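Local coordinates for protein importin subunit beta-1 (Saccharomyces cerevisiae, PDB 5OWU) that mediates import of proteins into the nucleus by associating with importin alpha, the subunit that recognises classical nuclear localization signals in cargo, at residues Phe289-Cys294 / Gly352-Leu357; Phe358-Gly363 / Ile396-Asp401; Ala680-Leu685 / Ser704-Ile709. One frame throughout, in Å; residues are numbered along the deposited sequence.

Contact 1: Phe289-Cys294 / Gly352-Leu357; sequences FWSTIC and GACLQL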
loop_
_atom_site.group_PDB
_atom_site.type_symbol
_atom_site.label_atom_id
_atom_site.label_comp_id
_atom_site.label_asym_id
_atom_site.label_seq_id
_atom_site.Cartn_x
_atom_site.Cartn_y
_atom_site.Cartn_z
ATOM N N PHE A 289 -18.349 -5.600 7.896
ATOM C CA PHE A 289 -18.197 -6.972 8.383
ATOM C C PHE A 289 -18.224 -7.982 7.235
ATOM O O PHE A 289 -17.376 -8.891 7.151
ATOM C CB PHE A 289 -19.299 -7.279 9.393
ATOM C CG PHE A 289 -19.170 -8.629 10.021
ATOM C CD1 PHE A 289 -18.106 -8.902 10.852
ATOM C CD2 PHE A 289 -20.097 -9.622 9.776
ATOM C CE1 PHE A 289 -17.966 -10.133 11.441
ATOM C CE2 PHE A 289 -19.959 -10.870 10.369
ATOM C CZ PHE A 289 -18.885 -11.119 11.198
ATOM N N TRP A 290 -19.197 -7.850 6.333
ATOM C CA TRP A 290 -19.275 -8.843 5.266
ATOM C C TRP A 290 -18.149 -8.670 4.250
ATOM O O TRP A 290 -17.668 -9.666 3.686
ATOM C CB TRP A 290 -20.659 -8.801 4.619
ATOM C CG TRP A 290 -21.621 -9.570 5.460
ATOM C CD1 TRP A 290 -22.487 -9.072 6.391
ATOM C CD2 TRP A 290 -21.778 -10.993 5.485
ATOM N NE1 TRP A 290 -23.182 -10.100 6.986
ATOM C CE2 TRP A 290 -22.762 -11.288 6.449
ATOM C CE3 TRP A 290 -21.180 -12.048 4.785
ATOM C CZ2 TRP A 290 -23.171 -12.587 6.719
ATOM C CZ3 TRP A 290 -21.582 -13.335 5.058
ATOM C CH2 TRP A 290 -22.569 -13.595 6.019
ATOM N N SER A 291 -17.673 -7.439 4.043
ATOM C CA SER A 291 -16.495 -7.249 3.207
ATOM C C SER A 291 -15.281 -7.933 3.817
ATOM O O SER A 291 -14.479 -8.537 3.099
ATOM C CB SER A 291 -16.222 -5.758 2.989
ATOM O OG SER A 291 -17.194 -5.179 2.129
ATOM N N THR A 292 -15.127 -7.854 5.142
ATOM C CA THR A 292 -14.019 -8.556 5.788
ATOM C C THR A 292 -14.109 -10.054 5.529
ATOM O O THR A 292 -13.114 -10.698 5.158
ATOM C CB THR A 292 -14.008 -8.268 7.291
ATOM O OG1 THR A 292 -13.854 -6.860 7.511
ATOM C CG2 THR A 292 -12.860 -8.981 7.962
ATOM N N ILE A 293 -15.304 -10.630 5.703
ATOM C CA ILE A 293 -15.479 -12.053 5.397
ATOM C C ILE A 293 -15.028 -12.363 3.972
ATOM O O ILE A 293 -14.244 -13.293 3.732
ATOM C CB ILE A 293 -16.941 -12.473 5.618
ATOM C CG1 ILE A 293 -17.268 -12.442 7.112
ATOM C CG2 ILE A 293 -17.190 -13.866 5.050
ATOM C CD1 ILE A 293 -18.738 -12.709 7.427
ATOM N N CYS A 294 -15.559 -11.624 2.998
ATOM C CA CYS A 294 -15.202 -11.900 1.610
ATOM C C CYS A 294 -13.696 -11.801 1.395
ATOM O O CYS A 294 -13.100 -12.653 0.730
ATOM C CB CYS A 294 -15.934 -10.945 0.668
ATOM S SG CYS A 294 -17.681 -11.310 0.481
ATOM N N GLY A 352 -21.343 -0.975 -2.677
ATOM C CA GLY A 352 -20.825 -1.338 -3.989
ATOM C C GLY A 352 -19.525 -2.122 -3.911
ATOM O O GLY A 352 -19.358 -3.152 -4.579
ATOM N N ALA A 353 -18.580 -1.647 -3.097
ATOM C CA ALA A 353 -17.327 -2.384 -2.950
ATOM C C ALA A 353 -17.585 -3.786 -2.407
ATOM O O ALA A 353 -16.972 -4.771 -2.854
ATOM C CB ALA A 353 -16.369 -1.610 -2.037
ATOM N N CYS A 354 -18.488 -3.894 -1.434
ATOM C CA CYS A 354 -18.817 -5.196 -0.872
ATOM C C CYS A 354 -19.403 -6.109 -1.941
ATOM O O CYS A 354 -19.007 -7.272 -2.069
ATOM C CB CYS A 354 -19.790 -5.025 0.291
ATOM S SG CYS A 354 -20.100 -6.548 1.179
ATOM N N LEU A 355 -20.343 -5.589 -2.729
ATOM C CA LEU A 355 -20.929 -6.371 -3.810
ATOM C C LEU A 355 -19.854 -6.901 -4.750
ATOM O O LEU A 355 -19.913 -8.062 -5.183
ATOM C CB LEU A 355 -21.943 -5.517 -4.570
ATOM C CG LEU A 355 -22.710 -6.188 -5.704
ATOM C CD1 LEU A 355 -23.512 -7.387 -5.186
ATOM C CD2 LEU A 355 -23.627 -5.164 -6.370
ATOM N N GLN A 356 -18.855 -6.073 -5.069
ATOM C CA GLN A 356 -17.786 -6.553 -5.942
ATOM C C GLN A 356 -16.984 -7.665 -5.278
ATOM O O GLN A 356 -16.569 -8.624 -5.947
ATOM C CB GLN A 356 -16.883 -5.392 -6.349
ATOM C CG GLN A 356 -17.643 -4.319 -7.107
ATOM C CD GLN A 356 -16.781 -3.124 -7.464
ATOM O OE1 GLN A 356 -15.565 -3.244 -7.617
ATOM N NE2 GLN A 356 -17.412 -1.958 -7.598
ATOM N N LEU A 357 -16.752 -7.563 -3.965
ATOM C CA LEU A 357 -16.086 -8.657 -3.259
ATOM C C LEU A 357 -16.910 -9.943 -3.314
ATOM O O LEU A 357 -16.364 -11.040 -3.509
ATOM C CB LEU A 357 -15.820 -8.258 -1.806
ATOM C CG LEU A 357 -14.768 -7.163 -1.601
ATOM C CD1 LEU A 357 -14.739 -6.706 -0.151
ATOM C CD2 LEU A 357 -13.395 -7.652 -2.025
#
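Two first torsions bring Ser291 and Cys354 together. Cys354 SG stands anti to its backbone N (chi1 -173°), whereas Ser291 OG is anti to the carbonyl carbon and lies beside its own N (chi1 -71°). The hydroxyl oxygen comes close to both carbon and sulfur of the cysteine side chain, with Ser291 OG 3.2 Å from Cys354 CB and 3.3 Å from Cys354 SG. No hydrogen bond links the two segments; the serine oxygen instead has a weak one to Val287 O, one turn back on its own helix. The benefit of small residues is plain here: with so little side chain between the backbones, the CA atoms of Ser291 and Cys354 are just 5.1 Å apart. The thiol also meets the base of a much larger side chain, Trp290 CB lying 4.1 Å from Cys354 SG, while the indole leads away and its NE1 is hydrogen-bonded to Thr271 OG1.

One turn further on, Leu357 supplies the bulk. Its CD1 methyl reaches Ser291 CB at 3.6 Å, and the root of the same side chain packs against Cys294, CB to CB at 3.7 Å. Leu357 is thus gripped near both ends, by Ser291 at its CD1 methyl and by Cys294 at CB. The short helical segments run nearly side by side, their axes approaching to 9.2 Å at an angle of 27°.

This parallel pairing joins helix 280-306 of HEAT 7 to helix 347-362 of HEAT 8, successive repeats of the solenoid. Phe289 and Ile293 pack onto helices 238-255 and 260-274, Trp290 and Cys294 meet helix 317-332, and Leu357 continues along helix 280-306 to Glu295 and Ile298.

Contact 2: Phe358-Gly363 / Ile396-Asp401; sequences FAQNCG and IMDGPD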
loop_
_atom_site.group_PDB
_atom_site.type_symbol
_atom_site.label_atom_id
_atom_site.label_comp_id
_atom_site.label_asym_id
_atom_site.label_seq_id
_atom_site.Cartn_x
_atom_site.Cartn_y
_atom_site.Cartn_z
ATOM N N PHE A 358 -18.222 -9.837 -3.115
ATOM C CA PHE A 358 -19.078 -11.014 -3.234
ATOM C C PHE A 358 -18.939 -11.645 -4.610
ATOM O O PHE A 358 -18.826 -12.867 -4.734
ATOM C CB PHE A 358 -20.535 -10.640 -2.962
ATOM C CG PHE A 358 -20.983 -10.937 -1.560
ATOM C CD1 PHE A 358 -21.473 -12.198 -1.231
ATOM C CD2 PHE A 358 -20.912 -9.966 -0.572
ATOM C CE1 PHE A 358 -21.886 -12.486 0.057
ATOM C CE2 PHE A 358 -21.325 -10.245 0.723
ATOM C CZ PHE A 358 -21.813 -11.507 1.038
ATOM N N ALA A 359 -18.944 -10.822 -5.663
ATOM C CA ALA A 359 -18.878 -11.371 -7.015
ATOM C C ALA A 359 -17.540 -12.050 -7.275
ATOM O O ALA A 359 -17.496 -13.112 -7.907
ATOM C CB ALA A 359 -19.125 -10.271 -8.045
ATOM N N GLN A 360 -16.440 -11.450 -6.814
ATOM C CA GLN A 360 -15.130 -12.075 -6.989
ATOM C C GLN A 360 -15.035 -13.377 -6.204
ATOM O O GLN A 360 -14.449 -14.357 -6.674
ATOM C CB GLN A 360 -14.026 -11.105 -6.552
ATOM C CG GLN A 360 -13.888 -9.895 -7.454
ATOM C CD GLN A 360 -13.001 -8.815 -6.864
ATOM O OE1 GLN A 360 -13.066 -8.524 -5.670
ATOM N NE2 GLN A 360 -12.169 -8.211 -7.704
ATOM N N ASN A 361 -15.615 -13.405 -5.007
ATOM C CA ASN A 361 -15.491 -14.563 -4.132
ATOM C C ASN A 361 -16.414 -15.698 -4.555
ATOM O O ASN A 361 -16.069 -16.871 -4.373
ATOM C CB ASN A 361 -15.794 -14.134 -2.697
ATOM C CG ASN A 361 -15.601 -15.247 -1.688
ATOM O OD1 ASN A 361 -14.895 -16.220 -1.935
ATOM N ND2 ASN A 361 -16.225 -15.091 -0.528
ATOM N N CYS A 362 -17.565 -15.375 -5.142
ATOM C CA CYS A 362 -18.651 -16.332 -5.309
ATOM C C CYS A 362 -19.074 -16.548 -6.756
ATOM O O CYS A 362 -19.952 -17.381 -7.005
ATOM C CB CYS A 362 -19.871 -15.880 -4.494
ATOM S SG CYS A 362 -19.507 -15.668 -2.738
ATOM N N GLY A 363 -18.510 -15.811 -7.706
ATOM C CA GLY A 363 -18.741 -16.114 -9.109
ATOM C C GLY A 363 -20.213 -16.118 -9.482
ATOM O O GLY A 363 -20.980 -15.225 -9.101
ATOM N N ILE A 396 -20.820 -6.695 -10.893
ATOM C CA ILE A 396 -20.713 -8.153 -11.045
ATOM C C ILE A 396 -19.939 -8.559 -12.305
ATOM O O ILE A 396 -19.994 -9.720 -12.709
ATOM C CB ILE A 396 -22.090 -8.842 -10.998
ATOM C CG1 ILE A 396 -23.005 -8.361 -12.127
ATOM C CG2 ILE A 396 -22.740 -8.622 -9.634
ATOM C CD1 ILE A 396 -24.209 -9.265 -12.365
ATOM N N MET A 397 -19.168 -7.657 -12.915
ATOM C CA MET A 397 -18.466 -8.020 -14.142
ATOM C C MET A 397 -17.163 -8.764 -13.888
ATOM O O MET A 397 -16.534 -9.242 -14.838
ATOM C CB MET A 397 -18.205 -6.771 -14.986
ATOM C CG MET A 397 -19.471 -6.256 -15.664
ATOM S SD MET A 397 -20.127 -7.442 -16.863
ATOM C CE MET A 397 -21.484 -8.146 -15.938
ATOM N N ASP A 398 -16.755 -8.900 -12.640
ATOM C CA ASP A 398 -15.545 -9.624 -12.283
ATOM C C ASP A 398 -15.965 -10.684 -11.275
ATOM O O ASP A 398 -16.432 -10.351 -10.181
ATOM C CB ASP A 398 -14.493 -8.662 -11.725
ATOM C CG ASP A 398 -13.212 -9.353 -11.322
ATOM O OD1 ASP A 398 -13.002 -10.522 -11.704
ATOM O OD2 ASP A 398 -12.409 -8.710 -10.619
ATOM N N GLY A 399 -15.845 -11.952 -11.665
ATOM C CA GLY A 399 -16.218 -13.059 -10.816
ATOM C C GLY A 399 -16.894 -14.189 -11.571
ATOM O O GLY A 399 -16.380 -15.309 -11.642
ATOM N N PRO A 400 -18.075 -13.928 -12.130
ATOM C CA PRO A 400 -18.791 -14.981 -12.868
ATOM C C PRO A 400 -18.010 -15.438 -14.092
ATOM O O PRO A 400 -17.058 -14.797 -14.536
ATOM C CB PRO A 400 -20.113 -14.307 -13.259
ATOM C CG PRO A 400 -20.277 -13.179 -12.289
ATOM C CD PRO A 400 -18.879 -12.698 -12.006
ATOM N N ASP A 401 -18.432 -16.571 -14.657
ATOM C CA ASP A 401 -17.702 -17.125 -15.786
ATOM C C ASP A 401 -18.023 -16.357 -17.075
ATOM O O ASP A 401 -18.876 -15.463 -17.117
ATOM C CB ASP A 401 -17.978 -18.633 -15.929
ATOM C CG ASP A 401 -19.406 -18.964 -16.374
ATOM O OD1 ASP A 401 -19.985 -18.218 -17.188
ATOM O OD2 ASP A 401 -19.933 -20.013 -15.929
#
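Ala359, Asp398 and Gly363 carry this contact, in which the last turn of a helix receives a loop. Ala359 presents its methyl directly to the loop: CB lies 3.4 Å from the carbonyl oxygen Asp398 O and also touches Ile396, at its CA and more distantly at its CG2 methyl. The carbonyl oxygen of Ala359 has two partners. It accepts the helical bond from Gly363 N, and it also takes a CA-H...O contact from Gly399, whose CA is 3.2 Å from Ala359 O. A beta carbon on Gly399 would run into Ala359 O, and the backbone angles of Gly399 by themselves call for glycine.

Asp398 acts near the solvent-facing side, where Gln360 is exposed. With CG anti to the backbone N (chi1 179°), its carboxylate comes up to the end of Gln360, whose chain is extended beyond CG. Gln360 NE2 donates to Asp398 OD2 at 3.0 Å in a nearly straight bond (168° at the hydrogen). The acceptor lies in the amide plane, while the N-H comes from above the carboxylate plane; the two flat groups are turned 85° apart.

Gly363, the first residue to leave the helical conformation, turns the chain with positive phi and brings its CA within 3.6 Å of Gly399 O, a second CA-H...O contact. Beside it Pro400 CG sits 3.9 Å from Gly363 O, and the same proline packs on Leu367. Asp401 accepts a bond from Asn364 ND2 and caps Gln404 N.

In this HEAT-repeat solenoid, the C-terminal end of helix 347-362 in HEAT 8, followed by Gly363, thus abuts the linker from HEAT 9 to HEAT 10, which closes with Asp401 as the N-cap of helix 402-418.

Contact 3: Ala680-Leu685 / Ser704-Ile709; sequences AMMNVL and SVFGDI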
loop_
_atom_site.group_PDB
_atom_site.type_symbol
_atom_site.label_atom_id
_atom_site.label_comp_id
_atom_site.label_asym_id
_atom_site.label_seq_id
_atom_site.Cartn_x
_atom_site.Cartn_y
_atom_site.Cartn_z
ATOM N N ALA A 680 33.051 9.388 -14.306
ATOM C CA ALA A 680 32.419 10.524 -13.648
ATOM C C ALA A 680 31.103 10.092 -13.022
ATOM O O ALA A 680 30.863 10.326 -11.829
ATOM C CB ALA A 680 32.213 11.673 -14.637
ATOM N N MET A 681 30.272 9.383 -13.790
ATOM C CA MET A 681 28.993 8.934 -13.252
ATOM C C MET A 681 29.212 8.141 -11.976
ATOM O O MET A 681 28.602 8.433 -10.936
ATOM C CB MET A 681 28.235 8.096 -14.289
ATOM C CG MET A 681 27.825 8.857 -15.554
ATOM S SD MET A 681 26.726 10.262 -15.239
ATOM C CE MET A 681 27.879 11.623 -15.119
ATOM N N MET A 682 30.146 7.184 -12.012
ATOM C CA MET A 682 30.358 6.347 -10.837
ATOM C C MET A 682 30.700 7.217 -9.640
ATOM O O MET A 682 30.088 7.091 -8.570
ATOM C CB MET A 682 31.456 5.311 -11.100
ATOM C CG MET A 682 31.086 4.229 -12.123
ATOM S SD MET A 682 29.702 3.160 -11.628
ATOM C CE MET A 682 30.486 2.166 -10.361
ATOM N N ASN A 683 31.621 8.168 -9.828
ATOM C CA ASN A 683 31.980 9.047 -8.726
ATOM C C ASN A 683 30.730 9.690 -8.148
ATOM O O ASN A 683 30.419 9.519 -6.963
ATOM C CB ASN A 683 32.992 10.099 -9.189
ATOM C CG ASN A 683 34.378 9.516 -9.376
ATOM O OD1 ASN A 683 34.727 8.515 -8.753
ATOM N ND2 ASN A 683 35.169 10.132 -10.244
ATOM N N VAL A 684 29.949 10.365 -8.997
ATOM C CA VAL A 684 28.766 11.045 -8.484
ATOM C C VAL A 684 27.897 10.052 -7.733
ATOM O O VAL A 684 27.498 10.289 -6.584
ATOM C CB VAL A 684 27.988 11.734 -9.620
ATOM C CG1 VAL A 684 26.716 12.369 -9.083
ATOM C CG2 VAL A 684 28.843 12.787 -10.286
ATOM N N LEU A 685 27.647 8.891 -8.343
ATOM C CA LEU A 685 26.725 7.947 -7.729
ATOM C C LEU A 685 27.242 7.511 -6.369
ATOM O O LEU A 685 26.477 7.445 -5.396
ATOM C CB LEU A 685 26.504 6.746 -8.652
ATOM C CG LEU A 685 25.687 7.061 -9.909
ATOM C CD1 LEU A 685 25.821 5.949 -10.952
ATOM C CD2 LEU A 685 24.231 7.284 -9.563
ATOM N N SER A 704 20.311 -0.214 -9.024
ATOM C CA SER A 704 19.929 -0.713 -10.337
ATOM C C SER A 704 20.829 -0.136 -11.416
ATOM O O SER A 704 21.220 -0.846 -12.351
ATOM C CB SER A 704 18.465 -0.384 -10.628
ATOM O OG SER A 704 17.624 -1.041 -9.707
ATOM N N VAL A 705 21.203 1.142 -11.285
ATOM C CA VAL A 705 21.933 1.763 -12.382
ATOM C C VAL A 705 23.353 1.229 -12.418
ATOM O O VAL A 705 23.972 1.177 -13.490
ATOM C CB VAL A 705 21.874 3.302 -12.289
ATOM C CG1 VAL A 705 22.968 3.877 -11.389
ATOM C CG2 VAL A 705 21.957 3.913 -13.673
ATOM N N PHE A 706 23.880 0.767 -11.275
ATOM C CA PHE A 706 25.173 0.096 -11.325
ATOM C C PHE A 706 25.128 -1.044 -12.328
ATOM O O PHE A 706 26.042 -1.200 -13.153
ATOM C CB PHE A 706 25.570 -0.411 -9.937
ATOM C CG PHE A 706 26.004 0.675 -8.984
ATOM C CD1 PHE A 706 26.781 1.739 -9.418
ATOM C CD2 PHE A 706 25.637 0.625 -7.648
ATOM C CE1 PHE A 706 27.184 2.730 -8.538
ATOM C CE2 PHE A 706 26.040 1.616 -6.764
ATOM C CZ PHE A 706 26.811 2.670 -7.213
ATOM N N GLY A 707 24.026 -1.800 -12.324
ATOM C CA GLY A 707 23.875 -2.885 -13.279
ATOM C C GLY A 707 23.869 -2.383 -14.707
ATOM O O GLY A 707 24.495 -2.976 -15.591
ATOM N N ASP A 708 23.166 -1.275 -14.953
ATOM C CA ASP A 708 23.190 -0.688 -16.286
ATOM C C ASP A 708 24.616 -0.339 -16.679
ATOM O O ASP A 708 25.090 -0.704 -17.763
ATOM C CB ASP A 708 22.300 0.556 -16.333
ATOM C CG ASP A 708 20.856 0.238 -16.054
ATOM O OD1 ASP A 708 20.375 -0.782 -16.571
ATOM O OD2 ASP A 708 20.217 1.005 -15.312
ATOM N N ILE A 709 25.342 0.318 -15.772
ATOM C CA ILE A 709 26.671 0.798 -16.130
ATOM C C ILE A 709 27.581 -0.387 -16.407
ATOM O O ILE A 709 28.203 -0.489 -17.474
ATOM C CB ILE A 709 27.221 1.718 -15.025
ATOM C CG1 ILE A 709 26.374 2.998 -14.979
ATOM C CG2 ILE A 709 28.710 2.020 -15.262
ATOM C CD1 ILE A 709 26.773 4.000 -13.918
#
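Met682 SD, the sulfur that meets the other helix, is approached by Phe706 and Ile709. Ile709 CD1 lies 3.8 Å from the sulfur, and Phe706 CD1 is 3.9 Å from it. The thioether stands at the edge of the ring, 5.0 Å from its centroid and 76° off the normal, a Met-aromatic contact. A bend at chi3 (-73°) turns the terminal methyl, so that Met682 CE comes to 3.8 Å from Phe706 CE1.

Leu685 adds a second group of contacts. Its CD1 meets Ile709 CD1 tip to tip at 3.7 Å and also touches Val705 CG1 at 3.6 Å, while its CB rests near Phe706 CE1. These side chains span two nearly antiparallel segments (167°) whose axes remain 11.6 Å apart, the paired helices 675-689 and 698-713 of HEAT 16. Met682 and Phe706 extend the cluster to Ile724 of helix 718-732, and Met681 and Val705 extend it to helix 655-669.

All six touching residues are buried and no hydrogen bond crosses between the segments. Cohesion across this pair probably rests mainly on dispersion and the exclusion of water, with the sulfur-ring contact perhaps adding a more directional element.

Overall arrangement
From the N terminus, contact 1 closes first, pairing helices 280-306 and 347-362 over a loop of 57 residues that includes helix 317-332. Contact 2 opens at the very next residue of helix 347-362 and closes over 32 residues, folding in helices 367-377 and 383-395. The contacts follow in series, neither nested nor crossed, yet the first two touch: Phe358 packs on Trp290 and Cys294, so one helix links HEAT 7 to the HEAT 9-10 linker. Contact 3 closes a short helical hairpin inside HEAT 16, on the opposite side of the chain's centre, its centre about 47 Å from that of contact 1. Together they illustrate solenoid cohesion between and within repeats.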